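PDB 1U8S: glycine cleavage system transcriptional repressor, putative from Vibrio cholerae, which probably acts as a transcriptional repressor of the glycine cleavage system, built from tandem ACT domains of the kind that often sense small molecules. Local coordinates for residues Gln5-Ile19 with His73-His85. Sequence-based numbering, arbitrary orientation.
Sequences QHLVITAVGTDRPGI and HDLITMMKRTSPH
Thr-10 and Met-78 form a hydrogen-bonded pair midway along the antiparallel strands 5-14 and 76-82, and their side chains lie side by side, pointing the same way. Thr-10 CG2 touches Met-78 CB at 3.6 Å, and the bend at the end of the methionine (chi3 82°) brings its CE back to 3.7 Å from the same methyl. Thr-10 N gives Met-78 O a 2.8 Å hydrogen bond; the return bond is weak. On the other face, Leu-7 CD1 lies against Met-79 CB and Arg-81 CG, while toward the C-terminal end of strand 5-14 Ala-11 CB meets Leu-75 CD2 at 3.5 Å. At each end of the pairing a flat group is met across the segments. Near the start of strand 5-14, Pro-84 lies over one face of the His-6 ring, its CA 3.5 Å from the ring centroid and 6° off the normal, a CH-pi contact. At the opposite end His-73 CD2 sits over one face of the Arg-16 guanidinium, 3.2 Å from NH1, with the planes 49° apart; Glu-22 holds Arg-16 by a salt bridge. Within its chain, strand 76-82 is an outermost strand of the βαββαβ ACT sheet, and strand 5-14 pairs on its other side with strand 45-54. Helix 56-71 packs over Leu-7, Ile-9 and Met-79, whereas Thr-10, Ile-76 and Met-78 face the second subunit.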
loop_
_atom_site.group_PDB
_atom_site.type_symbol
_atom_site.label_atom_id
_atom_site.label_comp_id
_atom_site.label_asym_id
_atom_site.label_seq_id
_atom_site.Cartn_x
_atom_site.Cartn_y
_atom_site.Cartn_z
ATOM N N GLN B 5 4.767 9.624 -19.815
ATOM C CA GLN B 5 3.688 8.653 -19.629
ATOM C C GLN B 5 3.735 7.931 -18.266
ATOM O O GLN B 5 4.806 7.576 -17.767
ATOM C CB GLN B 5 3.731 7.626 -20.764
ATOM C CG GLN B 5 2.734 6.495 -20.614
ATOM C CD GLN B 5 1.292 6.953 -20.733
ATOM O OE1 GLN B 5 0.366 6.216 -20.385
ATOM N NE2 GLN B 5 1.092 8.165 -21.239
ATOM N N HIS B 6 2.562 7.716 -17.677
ATOM C CA HIS B 6 2.457 7.065 -16.378
ATOM C C HIS B 6 1.960 5.639 -16.485
ATOM O O HIS B 6 1.124 5.327 -17.328
ATOM C CB HIS B 6 1.512 7.843 -15.460
ATOM C CG HIS B 6 1.974 9.228 -15.141
ATOM N ND1 HIS B 6 2.200 10.180 -16.112
ATOM C CD2 HIS B 6 2.220 9.835 -13.956
ATOM C CE1 HIS B 6 2.562 11.314 -15.538
ATOM N NE2 HIS B 6 2.581 11.132 -14.231
ATOM N N LEU B 7 2.466 4.783 -15.602
ATOM C CA LEU B 7 2.088 3.377 -15.576
ATOM C C LEU B 7 1.869 2.943 -14.132
ATOM O O LEU B 7 2.514 3.457 -13.213
ATOM C CB LEU B 7 3.199 2.525 -16.203
ATOM C CG LEU B 7 2.999 1.011 -16.266
ATOM C CD1 LEU B 7 1.896 0.684 -17.256
ATOM C CD2 LEU B 7 4.286 0.336 -16.696
ATOM N N VAL B 8 0.951 2.002 -13.938
ATOM C CA VAL B 8 0.657 1.485 -12.613
ATOM C C VAL B 8 1.097 0.036 -12.556
ATOM O O VAL B 8 0.750 -0.763 -13.424
ATOM C CB VAL B 8 -0.844 1.558 -12.290
ATOM C CG1 VAL B 8 -1.149 0.685 -11.092
ATOM C CG2 VAL B 8 -1.243 2.995 -12.001
ATOM N N ILE B 9 1.865 -0.304 -11.531
ATOM C CA ILE B 9 2.355 -1.664 -11.389
ATOM C C ILE B 9 1.869 -2.372 -10.124
ATOM O O ILE B 9 1.803 -1.789 -9.043
ATOM C CB ILE B 9 3.897 -1.698 -11.402
ATOM C CG1 ILE B 9 4.423 -1.182 -12.743
ATOM C CG2 ILE B 9 4.390 -3.120 -11.168
ATOM C CD1 ILE B 9 5.943 -1.029 -12.781
ATOM N N THR B 10 1.533 -3.644 -10.290
ATOM C CA THR B 10 1.082 -4.483 -9.203
ATOM C C THR B 10 1.943 -5.736 -9.239
ATOM O O THR B 10 2.163 -6.311 -10.301
ATOM C CB THR B 10 -0.400 -4.871 -9.374
ATOM O OG1 THR B 10 -1.213 -3.997 -8.582
ATOM C CG2 THR B 10 -0.633 -6.303 -8.942
ATOM N N ALA B 11 2.426 -6.165 -8.079
ATOM C CA ALA B 11 3.261 -7.356 -8.022
ATOM C C ALA B 11 3.106 -8.147 -6.729
ATOM O O ALA B 11 2.964 -7.581 -5.649
ATOM C CB ALA B 11 4.719 -6.967 -8.221
ATOM N N VAL B 12 3.131 -9.468 -6.852
ATOM C CA VAL B 12 3.008 -10.350 -5.702
ATOM C C VAL B 12 3.987 -11.484 -5.907
ATOM O O VAL B 12 3.977 -12.149 -6.941
ATOM C CB VAL B 12 1.599 -10.944 -5.580
ATOM C CG1 VAL B 12 1.464 -11.697 -4.258
ATOM C CG2 VAL B 12 0.580 -9.849 -5.672
ATOM N N GLY B 13 4.844 -11.698 -4.921
ATOM C CA GLY B 13 5.820 -12.762 -5.028
ATOM C C GLY B 13 6.292 -13.207 -3.664
ATOM O O GLY B 13 6.212 -12.462 -2.679
ATOM N N THR B 14 6.775 -14.438 -3.600
ATOM C CA THR B 14 7.271 -14.964 -2.350
ATOM C C THR B 14 8.386 -14.032 -1.909
ATOM O O THR B 14 9.392 -13.866 -2.608
ATOM C CB THR B 14 7.829 -16.384 -2.517
ATOM O OG1 THR B 14 6.840 -17.217 -3.136
ATOM C CG2 THR B 14 8.185 -16.965 -1.161
ATOM N N ASP B 15 8.189 -13.415 -0.751
ATOM C CA ASP B 15 9.163 -12.493 -0.204
ATOM C C ASP B 15 10.521 -13.142 0.039
ATOM O O ASP B 15 10.640 -14.144 0.739
ATOM C CB ASP B 15 8.634 -11.887 1.097
ATOM C CG ASP B 15 9.593 -10.879 1.706
ATOM O OD1 ASP B 15 10.020 -9.963 0.970
ATOM O OD2 ASP B 15 9.910 -11.000 2.918
ATOM N N ARG B 16 11.540 -12.548 -0.564
ATOM C CA ARG B 16 12.914 -13.002 -0.449
ATOM C C ARG B 16 13.784 -11.746 -0.379
ATOM O O ARG B 16 13.417 -10.694 -0.907
ATOM C CB ARG B 16 13.296 -13.851 -1.667
ATOM C CG ARG B 16 12.657 -13.393 -2.977
ATOM C CD ARG B 16 13.266 -14.091 -4.196
ATOM N NE ARG B 16 14.577 -13.534 -4.531
ATOM C CZ ARG B 16 14.774 -12.464 -5.301
ATOM N NH1 ARG B 16 13.744 -11.823 -5.841
ATOM N NH2 ARG B 16 16.006 -12.018 -5.510
ATOM N N PRO B 17 14.952 -11.846 0.266
ATOM C CA PRO B 17 15.913 -10.755 0.442
ATOM C C PRO B 17 15.984 -9.621 -0.586
ATOM O O PRO B 17 15.904 -8.449 -0.208
ATOM C CB PRO B 17 17.228 -11.501 0.591
ATOM C CG PRO B 17 16.804 -12.659 1.455
ATOM C CD PRO B 17 15.507 -13.111 0.789
ATOM N N GLY B 18 16.121 -9.940 -1.870
ATOM C CA GLY B 18 16.230 -8.869 -2.852
ATOM C C GLY B 18 15.140 -8.680 -3.895
ATOM O O GLY B 18 15.353 -7.998 -4.900
ATOM N N ILE B 19 13.966 -9.254 -3.667
ATOM C CA ILE B 19 12.886 -9.124 -4.634
ATOM C C ILE B 19 12.566 -7.659 -4.936
ATOM O O ILE B 19 12.435 -7.276 -6.100
ATOM C CB ILE B 19 11.611 -9.858 -4.145
ATOM C CG1 ILE B 19 10.586 -9.926 -5.276
ATOM C CG2 ILE B 19 11.029 -9.160 -2.931
ATOM C CD1 ILE B 19 10.916 -10.957 -6.338
ATOM N N HIS B 73 11.339 -15.441 -11.023
ATOM C CA HIS B 73 11.212 -15.273 -9.579
ATOM C C HIS B 73 9.836 -15.700 -9.075
ATOM O O HIS B 73 9.493 -15.469 -7.917
ATOM C CB HIS B 73 11.481 -13.813 -9.196
ATOM C CG HIS B 73 12.875 -13.358 -9.510
ATOM N ND1 HIS B 73 13.307 -13.118 -10.795
ATOM C CD2 HIS B 73 13.946 -13.147 -8.705
ATOM C CE1 HIS B 73 14.586 -12.779 -10.771
ATOM N NE2 HIS B 73 14.997 -12.791 -9.516
ATOM N N ASP B 74 9.055 -16.332 -9.945
ATOM C CA ASP B 74 7.716 -16.784 -9.580
ATOM C C ASP B 74 6.868 -15.603 -9.114
ATOM O O ASP B 74 5.880 -15.764 -8.393
ATOM C CB ASP B 74 7.800 -17.852 -8.482
ATOM C CG ASP B 74 7.754 -19.270 -9.042
ATOM O OD1 ASP B 74 6.678 -19.676 -9.540
ATOM O OD2 ASP B 74 8.791 -19.973 -8.990
ATOM N N LEU B 75 7.274 -14.416 -9.550
ATOM C CA LEU B 75 6.599 -13.172 -9.222
ATOM C C LEU B 75 5.368 -13.044 -10.126
ATOM O O LEU B 75 5.348 -13.587 -11.226
ATOM C CB LEU B 75 7.575 -12.028 -9.470
ATOM C CG LEU B 75 7.372 -10.650 -8.854
ATOM C CD1 LEU B 75 8.580 -9.792 -9.205
ATOM C CD2 LEU B 75 6.097 -10.018 -9.373
ATOM N N ILE B 76 4.336 -12.348 -9.666
ATOM C CA ILE B 76 3.129 -12.172 -10.474
ATOM C C ILE B 76 2.953 -10.689 -10.744
ATOM O O ILE B 76 2.865 -9.904 -9.807
ATOM C CB ILE B 76 1.873 -12.654 -9.737
ATOM C CG1 ILE B 76 2.143 -13.981 -9.037
ATOM C CG2 ILE B 76 0.734 -12.836 -10.727
ATOM C CD1 ILE B 76 0.973 -14.462 -8.189
ATOM N N THR B 77 2.885 -10.296 -12.009
ATOM C CA THR B 77 2.733 -8.881 -12.321
ATOM C C THR B 77 1.419 -8.493 -12.982
ATOM O O THR B 77 0.691 -9.325 -13.521
ATOM C CB THR B 77 3.866 -8.388 -13.210
ATOM O OG1 THR B 77 3.738 -8.973 -14.513
ATOM C CG2 THR B 77 5.202 -8.772 -12.603
ATOM N N MET B 78 1.139 -7.199 -12.936
ATOM C CA MET B 78 -0.073 -6.641 -13.492
ATOM C C MET B 78 0.233 -5.160 -13.701
ATOM O O MET B 78 0.675 -4.490 -12.773
ATOM C CB MET B 78 -1.201 -6.835 -12.476
ATOM C CG MET B 78 -2.603 -6.646 -12.998
ATOM S SD MET B 78 -3.814 -7.383 -11.847
ATOM C CE MET B 78 -3.979 -6.061 -10.594
ATOM N N MET B 79 0.027 -4.657 -14.915
ATOM C CA MET B 79 0.293 -3.247 -15.206
ATOM C C MET B 79 -0.884 -2.583 -15.915
ATOM O O MET B 79 -1.779 -3.257 -16.418
ATOM C CB MET B 79 1.517 -3.098 -16.100
ATOM C CG MET B 79 2.724 -3.885 -15.667
ATOM S SD MET B 79 4.033 -3.682 -16.873
ATOM C CE MET B 79 3.401 -4.714 -18.251
ATOM N N LYS B 80 -0.866 -1.256 -15.957
ATOM C CA LYS B 80 -1.915 -0.503 -16.619
ATOM C C LYS B 80 -1.552 0.962 -16.764
ATOM O O LYS B 80 -1.343 1.662 -15.775
ATOM C CB LYS B 80 -3.242 -0.613 -15.863
ATOM C CG LYS B 80 -4.316 0.298 -16.441
ATOM C CD LYS B 80 -5.666 0.114 -15.789
ATOM C CE LYS B 80 -6.694 1.013 -16.454
ATOM N NZ LYS B 80 -8.069 0.754 -15.961
ATOM N N ARG B 81 -1.480 1.430 -18.002
ATOM C CA ARG B 81 -1.169 2.825 -18.234
ATOM C C ARG B 81 -2.319 3.633 -17.629
ATOM O O ARG B 81 -3.415 3.108 -17.420
ATOM C CB ARG B 81 -1.033 3.086 -19.735
ATOM C CG ARG B 81 -0.024 2.162 -20.424
ATOM C CD ARG B 81 -0.047 2.320 -21.950
ATOM N NE ARG B 81 0.866 3.355 -22.434
ATOM C CZ ARG B 81 2.091 3.112 -22.893
ATOM N NH1 ARG B 81 2.556 1.867 -22.942
ATOM N NH2 ARG B 81 2.858 4.118 -23.294
ATOM N N THR B 82 -2.061 4.901 -17.332
ATOM C CA THR B 82 -3.075 5.763 -16.742
ATOM C C THR B 82 -2.685 7.237 -16.898
ATOM O O THR B 82 -1.535 7.553 -17.184
ATOM C CB THR B 82 -3.266 5.419 -15.245
ATOM O OG1 THR B 82 -4.325 6.207 -14.694
ATOM C CG2 THR B 82 -1.987 5.684 -14.465
ATOM N N SER B 83 -3.660 8.125 -16.728
ATOM C CA SER B 83 -3.441 9.564 -16.846
ATOM C C SER B 83 -2.450 10.005 -15.786
ATOM O O SER B 83 -2.186 9.267 -14.839
ATOM C CB SER B 83 -4.753 10.329 -16.631
ATOM O OG SER B 83 -5.739 9.959 -17.574
ATOM N N PRO B 84 -1.888 11.218 -15.927
ATOM C CA PRO B 84 -0.934 11.678 -14.920
ATOM C C PRO B 84 -1.603 11.779 -13.561
ATOM O O PRO B 84 -2.823 11.911 -13.456
ATOM C CB PRO B 84 -0.471 13.028 -15.460
ATOM C CG PRO B 84 -1.628 13.495 -16.268
ATOM C CD PRO B 84 -2.056 12.232 -16.981
ATOM N N HIS B 85 -0.770 11.712 -12.532
ATOM C CA HIS B 85 -1.184 11.740 -11.138
ATOM C C HIS B 85 -1.124 13.143 -10.533
ATOM O O HIS B 85 -0.045 13.730 -10.451
ATOM C CB HIS B 85 -0.256 10.793 -10.370
ATOM C CG HIS B 85 -0.533 10.705 -8.903
ATOM N ND1 HIS B 85 -1.726 10.241 -8.394
ATOM C CD2 HIS B 85 0.253 10.978 -7.833
ATOM C CE1 HIS B 85 -1.663 10.230 -7.074
ATOM N NE2 HIS B 85 -0.473 10.671 -6.708
HETATM O O HOH W 1 6.654 -16.147 -5.994
#